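Local coordinates for PHD finger protein 14 (Danio rerio, PDB 7D86), which binds histone H3, preferentially in its unmodified form, through zinc fingers in its N-terminal region and represses PDGFRA expression, at residues 29-34 / 65-70. Numbering follows the deposited sequence.
Sequences CDNCGV and DACKNG. With ZN (zinc ion), chain F.
The second zinc site of the first PHD finger joins the CxxC loop of 29-34 to the short helical turn at 65-68, with the thiolates of Cys29, Cys32 and Cys67 gathered on one zinc ion. The metal lies 2.4 Å from Cys67 SG and 2.3 Å from Cys32 SG; Cys29 SG is the third ligand and Cys64, three residues before Cys67 in the second CxxC pair, supplies the fourth. With SG anti to the carbonyl carbon (chi1 -65°), Cys67 sends its sulfur off the helix toward the loop, where it stands 3.9 Å from Cys29 SG, a ligand-to-ligand spacing set by the shared ion. The two loop cysteines reach the zinc by different first torsions, Cys29 with its sulfur extended away from the backbone N and Cys32 with its sulfur folded back between N and the carbonyl carbon, which lets ligands three residues apart meet at one metal. This is the four-cysteine half of the cross-brace topology of PHD fingers, in which the other site, Cys12, Cys15, His37 and Cys40, alternates with it along the chain.

Around the metal the loop backbone turns its amides onto the sulfurs, as in zinc knuckles. Cys29 SG receives Asn31 N at 3.4 Å and Cys32 N in a nearly straight bond of 174°, while Val34 N points at Cys32 SG. These N-H groups would be expected to offset part of the negative charge of the thiolates. Cys67 SG takes a side-chain donor from the loop: Asn31 lays its CB alongside that sulfur and offers ND2 in a weak, bent hydrogen bond of 3.3 Å to Cys67 SG. Beyond Cys67 the helical turn ends in a Schellman motif, with Gly70 at positive phi and its N bonded to Cys67 O.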
loop_
_atom_site.group_PDB
_atom_site.type_symbol
_atom_site.label_atom_id
_atom_site.label_comp_id
_atom_site.label_asym_id
_atom_site.label_seq_id
_atom_site.Cartn_x
_atom_site.Cartn_y
_atom_site.Cartn_z
ATOM N N CYS A 29 12.764 6.826 7.147
ATOM C CA CYS A 29 13.396 5.916 8.088
ATOM C C CYS A 29 14.908 6.059 7.992
ATOM O O CYS A 29 15.484 5.950 6.907
ATOM C CB CYS A 29 12.984 4.476 7.807
ATOM S SG CYS A 29 13.764 3.313 8.937
ATOM N N ASP A 30 15.554 6.302 9.131
ATOM C CA ASP A 30 16.997 6.488 9.108
ATOM C C ASP A 30 17.754 5.188 8.875
ATOM O O ASP A 30 18.942 5.236 8.536
ATOM C CB ASP A 30 17.438 7.165 10.400
ATOM C CG ASP A 30 17.226 8.663 10.359
ATOM O OD1 ASP A 30 17.912 9.335 9.560
ATOM O OD2 ASP A 30 16.353 9.167 11.093
ATOM N N ASN A 31 17.092 4.040 9.002
ATOM C CA ASN A 31 17.742 2.757 8.774
ATOM C C ASN A 31 17.610 2.294 7.326
ATOM O O ASN A 31 18.618 2.012 6.671
ATOM C CB ASN A 31 17.165 1.704 9.723
ATOM C CG ASN A 31 18.014 0.451 9.782
ATOM O OD1 ASN A 31 19.118 0.471 10.314
ATOM N ND2 ASN A 31 17.500 -0.648 9.240
ATOM N N CYS A 32 16.382 2.209 6.808
ATOM C CA CYS A 32 16.149 1.674 5.472
ATOM C C CYS A 32 15.847 2.745 4.429
ATOM O O CYS A 32 15.811 2.430 3.235
ATOM C CB CYS A 32 15.001 0.654 5.501
ATOM S SG CYS A 32 13.358 1.349 5.824
ATOM N N GLY A 33 15.612 3.989 4.838
ATOM C CA GLY A 33 15.364 5.061 3.894
ATOM C C GLY A 33 13.939 5.180 3.388
ATOM O O GLY A 33 13.672 6.049 2.549
ATOM N N VAL A 34 13.012 4.347 3.862
ATOM C CA VAL A 34 11.638 4.441 3.381
ATOM C C VAL A 34 11.057 5.791 3.781
ATOM O O VAL A 34 11.407 6.358 4.826
ATOM C CB VAL A 34 10.795 3.271 3.915
ATOM C CG1 VAL A 34 10.465 3.458 5.396
ATOM C CG2 VAL A 34 9.521 3.103 3.085
ATOM N N ASP A 65 8.524 0.794 11.734
ATOM C CA ASP A 65 8.196 -0.285 12.658
ATOM C C ASP A 65 8.990 -1.548 12.358
ATOM O O ASP A 65 9.400 -2.252 13.284
ATOM C CB ASP A 65 6.697 -0.579 12.613
ATOM C CG ASP A 65 5.869 0.520 13.251
ATOM O OD1 ASP A 65 6.453 1.533 13.693
ATOM O OD2 ASP A 65 4.635 0.362 13.320
ATOM N N ALA A 66 9.220 -1.852 11.080
ATOM C CA ALA A 66 9.990 -3.047 10.752
ATOM C C ALA A 66 11.423 -2.929 11.259
ATOM O O ALA A 66 11.960 -3.870 11.858
ATOM C CB ALA A 66 9.967 -3.288 9.243
ATOM N N CYS A 67 12.052 -1.772 11.050
ATOM C CA CYS A 67 13.424 -1.607 11.517
ATOM C C CYS A 67 13.497 -1.546 13.040
ATOM O O CYS A 67 14.497 -1.974 13.622
ATOM C CB CYS A 67 14.041 -0.366 10.880
ATOM S SG CYS A 67 14.225 -0.526 9.086
ATOM N N LYS A 68 12.451 -1.040 13.702
ATOM C CA LYS A 68 12.392 -1.095 15.160
ATOM C C LYS A 68 12.425 -2.523 15.692
ATOM O O LYS A 68 12.828 -2.736 16.841
ATOM C CB LYS A 68 11.126 -0.412 15.671
ATOM C CG LYS A 68 11.221 1.081 15.903
ATOM C CD LYS A 68 9.991 1.533 16.686
ATOM C CE LYS A 68 9.921 3.037 16.844
ATOM N NZ LYS A 68 8.858 3.405 17.822
ATOM N N ASN A 69 11.989 -3.497 14.897
ATOM C CA ASN A 69 12.065 -4.905 15.262
ATOM C C ASN A 69 13.210 -5.628 14.569
ATOM O O ASN A 69 13.292 -6.855 14.661
ATOM C CB ASN A 69 10.746 -5.616 14.941
ATOM C CG ASN A 69 9.608 -5.182 15.847
ATOM O OD1 ASN A 69 9.387 -3.991 16.063
ATOM N ND2 ASN A 69 8.879 -6.155 16.385
ATOM N N GLY A 70 14.074 -4.906 13.864
ATOM C CA GLY A 70 15.201 -5.514 13.174
ATOM C C GLY A 70 14.846 -6.556 12.136
ATOM O O GLY A 70 15.574 -7.541 11.976
HETATM ZN ZN ZN F . 13.003 1.234 8.071
#